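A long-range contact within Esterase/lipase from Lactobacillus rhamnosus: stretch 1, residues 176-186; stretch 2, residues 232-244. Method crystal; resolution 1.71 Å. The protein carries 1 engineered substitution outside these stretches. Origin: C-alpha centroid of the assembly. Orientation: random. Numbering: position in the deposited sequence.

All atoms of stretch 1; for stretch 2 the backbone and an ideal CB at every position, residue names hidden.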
# COMPACT_ATOMS: atom_id res chain seq x y z
N ASN A 176 29.88 -25.73 7.34
CA ASN A 176 30.32 -25.27 8.66
C ASN A 176 29.98 -23.78 8.72
O ASN A 176 29.76 -23.16 7.69
CB ASN A 176 31.85 -25.36 8.77
CG ASN A 176 32.44 -26.78 8.50
OD1 ASN A 176 32.10 -27.75 9.18
ND2 ASN A 176 33.36 -26.87 7.49
N PHE A 177 30.07 -23.19 9.88
CA PHE A 177 29.91 -21.74 10.09
C PHE A 177 31.27 -21.07 10.14
O PHE A 177 32.16 -21.50 10.95
CB PHE A 177 29.14 -21.46 11.37
CG PHE A 177 27.87 -22.23 11.48
CD1 PHE A 177 27.62 -23.05 12.54
CD2 PHE A 177 26.93 -22.13 10.46
CE1 PHE A 177 26.42 -23.79 12.61
CE2 PHE A 177 25.74 -22.82 10.55
CZ PHE A 177 25.49 -23.68 11.59
N THR A 178 31.48 -20.10 9.27
CA THR A 178 32.68 -19.31 9.24
C THR A 178 32.79 -18.33 10.43
O THR A 178 33.86 -18.12 11.01
CB THR A 178 32.74 -18.53 7.90
OG1 THR A 178 32.60 -19.47 6.84
CG2 THR A 178 34.04 -17.77 7.73
N LEU A 179 31.65 -17.78 10.83
CA LEU A 179 31.55 -16.84 11.90
C LEU A 179 30.13 -16.97 12.46
O LEU A 179 29.21 -17.17 11.67
CB LEU A 179 31.71 -15.42 11.34
CG LEU A 179 31.54 -14.26 12.33
CD1 LEU A 179 32.48 -14.27 13.57
CD2 LEU A 179 31.75 -12.90 11.58
N VAL A 180 29.98 -16.80 13.74
CA VAL A 180 28.70 -16.76 14.40
C VAL A 180 28.59 -15.40 15.10
O VAL A 180 29.30 -15.07 16.06
CB VAL A 180 28.52 -17.86 15.39
CG1 VAL A 180 27.16 -17.81 15.99
CG2 VAL A 180 28.71 -19.22 14.77
N ALA A 181 27.65 -14.58 14.59
CA ALA A 181 27.45 -13.21 15.09
C ALA A 181 26.15 -13.11 15.89
O ALA A 181 25.07 -13.43 15.39
CB ALA A 181 27.41 -12.21 14.00
N LEU A 182 26.30 -12.74 17.15
CA LEU A 182 25.16 -12.68 18.07
C LEU A 182 24.85 -11.25 18.35
O LEU A 182 25.71 -10.50 18.82
CB LEU A 182 25.46 -13.43 19.34
CG LEU A 182 25.97 -14.87 19.18
CD1 LEU A 182 26.35 -15.45 20.54
CD2 LEU A 182 25.05 -15.76 18.43
N VAL A 183 23.62 -10.84 18.14
CA VAL A 183 23.22 -9.46 18.37
C VAL A 183 22.32 -9.43 19.63
O VAL A 183 21.22 -9.94 19.60
CB VAL A 183 22.43 -8.84 17.16
CG1 VAL A 183 21.93 -7.43 17.42
CG2 VAL A 183 23.31 -8.83 15.93
N CYS A 184 22.79 -8.78 20.69
CA CYS A 184 22.11 -8.71 21.97
C CYS A 184 21.51 -10.06 22.38
O CYS A 184 20.33 -10.18 22.65
CB CYS A 184 20.96 -7.66 21.99
SG CYS A 184 21.55 -5.99 21.57
N PRO A 185 22.37 -11.09 22.41
CA PRO A 185 21.81 -12.41 22.64
C PRO A 185 21.30 -12.57 24.08
O PRO A 185 21.81 -11.92 25.00
CB PRO A 185 23.00 -13.35 22.48
CG PRO A 185 24.14 -12.49 22.81
CD PRO A 185 23.81 -11.15 22.18
N VAL A 186 20.32 -13.46 24.24
CA VAL A 186 19.90 -13.98 25.55
C VAL A 186 20.45 -15.40 25.71
O VAL A 186 19.72 -16.35 25.75
CB VAL A 186 18.43 -13.80 25.73
CG1 VAL A 186 18.04 -14.12 27.19
CG2 VAL A 186 18.14 -12.32 25.50
N UNK A 232 35.05 -24.63 18.38
CA UNK A 232 33.97 -23.78 17.80
C UNK A 232 34.51 -22.83 16.73
O UNK A 232 35.65 -22.40 16.74
CB UNK A 232 33.28 -22.97 18.90
N UNK A 233 33.59 -22.35 15.85
CA UNK A 233 33.97 -21.23 15.06
C UNK A 233 34.22 -19.99 15.91
O UNK A 233 33.76 -19.89 17.07
CB UNK A 233 32.89 -20.95 14.01
N UNK A 234 34.75 -18.96 15.26
CA UNK A 234 34.81 -17.66 15.91
C UNK A 234 33.41 -17.00 16.01
O UNK A 234 32.53 -17.33 15.21
CB UNK A 234 35.77 -16.75 15.14
N UNK A 235 33.25 -16.24 17.09
CA UNK A 235 32.03 -15.51 17.43
C UNK A 235 32.27 -14.04 17.30
O UNK A 235 33.41 -13.51 17.40
CB UNK A 235 31.55 -15.85 18.84
N UNK A 236 31.16 -13.30 17.08
CA UNK A 236 31.21 -11.82 17.17
C UNK A 236 30.03 -11.36 18.00
O UNK A 236 28.85 -11.77 17.69
CB UNK A 236 31.19 -11.16 15.79
N UNK A 237 30.27 -10.61 19.04
CA UNK A 237 29.24 -10.22 19.96
C UNK A 237 28.97 -8.74 19.74
O UNK A 237 29.87 -7.92 19.88
CB UNK A 237 29.64 -10.52 21.41
N UNK A 238 27.72 -8.45 19.39
CA UNK A 238 27.20 -7.12 19.05
C UNK A 238 26.16 -6.70 20.02
O UNK A 238 25.25 -7.46 20.36
CB UNK A 238 26.62 -7.09 17.63
N UNK A 239 26.22 -5.43 20.46
CA UNK A 239 25.23 -4.92 21.39
C UNK A 239 25.72 -3.63 21.99
O UNK A 239 26.35 -2.80 21.27
CB UNK A 239 24.92 -5.94 22.49
N UNK A 240 25.42 -3.42 23.26
CA UNK A 240 25.90 -2.20 23.89
C UNK A 240 25.31 -1.95 25.22
O UNK A 240 24.36 -2.61 25.66
CB UNK A 240 25.62 -0.99 22.99
N UNK A 241 25.85 -0.91 25.92
CA UNK A 241 25.41 -0.62 27.25
C UNK A 241 24.00 -0.09 27.35
O UNK A 241 23.43 -0.16 28.43
CB UNK A 241 26.37 0.38 27.89
N UNK A 242 23.34 0.34 26.26
CA UNK A 242 21.95 0.67 26.27
C UNK A 242 21.02 -0.46 25.80
O UNK A 242 19.82 -0.27 25.66
CB UNK A 242 21.74 1.91 25.40
N UNK A 243 21.56 -1.65 25.55
CA UNK A 243 20.73 -2.85 25.40
C UNK A 243 20.06 -3.21 26.72
O UNK A 243 20.74 -3.33 27.71
CB UNK A 243 21.57 -4.03 24.90
N UNK A 244 18.76 -3.32 26.77
CA UNK A 244 18.08 -3.74 27.96
C UNK A 244 18.59 -5.11 28.42
O UNK A 244 18.57 -5.37 29.61
CB UNK A 244 16.57 -3.77 27.72

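The backbone of positions 235-240 runs as a strand beside strand 179-183 of stretch 1, parallel to it at an angle of 15°, so side chains in the paired region alternate between two faces of a sheet.

Position 232 lies before the pairing begins, and its CB has nothing of stretch 1 within 5.5 Å; many residues would do. It is Leu 232, which makes no contact here.

At 233 the CB points toward stretch 1 and sits close to Phe 177 O, with the methyl CG2 of Val 180 beyond. Phi of -65° and psi of 171° admit proline; the nearby carbonyl limits bulk at the CB, and a compact apolar group suits the place. Pro 233 packs there: its CB lies 3.3 Å from Phe 177 O, and its CG is 3.9 Å from Val 180 CG2.

At 234 the CB points sideways, near Leu 179 CD1. The carbonyl accepts a hydrogen bond from Val 180 N (3.0 Å from N to the O of 234), whereas the amide is not used across the stretches, so proline, with phi of -72°, is allowed alongside other small or apolar residues. Pro 234 places its CB 4.3 Å from Leu 179 CD1.

Position 235 shares a face with Val 180 and Leu 182, an apolar surface that would suit leucine, isoleucine, methionine or an aromatic. It is Phe 235. Val 180 CB lies over one ring face in a CH-pi contact, while Leu 182 CD1 approaches the edge, 3.9 Å from Phe 235 CD2.

The CB at 236 turns to the opposite face, beside Ala 181 CB and Leu 179 CD1. The small alanine leaves room for many apolar chains. Met 236 is extended, t at all three chi angles; its CB is 4.0 Å from Leu 179 CD1, but its end leads away. Its backbone bonds twice, N to Val 180 O (2.8 Å) and O to Leu 182 N (2.8 Å).

At 237, back on the face of Leu 182, an aliphatic chain could reach Pro 185. Leu 237 does so, its CD1 3.5 Å from Pro 185 CD.

Position 238 faces Val 183 CG2, favouring a branched or other aliphatic residue. Ile 238 sets its CD1 4.1 Å from Val 183 CG2. Its N bonds to Leu 182 O (2.9 Å), and its O receives Cys 184 N (2.8 Å).

At 239, phi/psi of 165/-143° favour glycine, and an ideal CB would lie tightly, 3.5 Å, from Cys 184 SG. It is Gly 239. The 170/172° of 240 also suit glycine, and Gly 240 opens a type I turn.

Positions 241 and 242, within that turn and out of reach, tolerate polar residues: Gln 241 and Asn 242. At 243 the CB points toward Cys 184, where a short side chain fits; Asp 243 closes the turn and brings OD2 to 3.3 Å from Cys 184 CB. Position 244 is out of reach of stretch 1, so nothing there selects a side chain; it is Ser 244.

Stretch 2, residues 232-244: LPPFMLIGGQNDS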
# COMPACT_ATOMS: atom_id res chain seq x y z
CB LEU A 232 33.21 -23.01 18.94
CG LEU A 232 32.43 -23.89 19.89
CD1 LEU A 232 31.97 -23.09 21.06
CD2 LEU A 232 31.18 -24.61 19.26
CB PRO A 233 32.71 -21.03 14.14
CG PRO A 233 31.64 -21.72 14.80
CD PRO A 233 32.18 -22.72 15.75
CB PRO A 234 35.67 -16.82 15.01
CG PRO A 234 36.01 -17.69 13.88
CD PRO A 234 35.24 -18.93 13.90
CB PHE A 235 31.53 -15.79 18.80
CG PHE A 235 30.85 -17.16 18.93
CD1 PHE A 235 31.57 -18.34 18.88
CD2 PHE A 235 29.46 -17.26 19.08
CE1 PHE A 235 30.92 -19.58 18.99
CE2 PHE A 235 28.87 -18.48 19.23
CZ PHE A 235 29.56 -19.64 19.14
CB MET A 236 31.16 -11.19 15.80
CG MET A 236 31.22 -9.68 15.80
SD MET A 236 31.14 -9.00 14.16
CE MET A 236 31.23 -7.23 14.55
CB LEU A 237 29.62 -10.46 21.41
CG LEU A 237 28.68 -9.97 22.47
CD1 LEU A 237 27.31 -10.67 22.29
CD2 LEU A 237 29.27 -10.26 23.87
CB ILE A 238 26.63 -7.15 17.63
CG1 ILE A 238 27.72 -7.47 16.62
CG2 ILE A 238 25.89 -5.88 17.27
CD1 ILE A 238 27.22 -7.91 15.25
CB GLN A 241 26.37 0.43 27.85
CG GLN A 241 27.76 -0.10 27.89
CD GLN A 241 28.68 0.82 28.66
OE1 GLN A 241 28.74 2.01 28.41
NE2 GLN A 241 29.47 0.23 29.56
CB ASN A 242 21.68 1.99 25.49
CG ASN A 242 21.81 3.20 26.40
OD1 ASN A 242 21.11 3.26 27.40
ND2 ASN A 242 22.73 4.08 26.12
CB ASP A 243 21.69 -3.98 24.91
CG ASP A 243 21.01 -5.34 24.84
OD1 ASP A 243 19.77 -5.37 24.68
OD2 ASP A 243 21.73 -6.33 24.91
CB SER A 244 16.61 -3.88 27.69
OG SER A 244 16.32 -4.67 26.54
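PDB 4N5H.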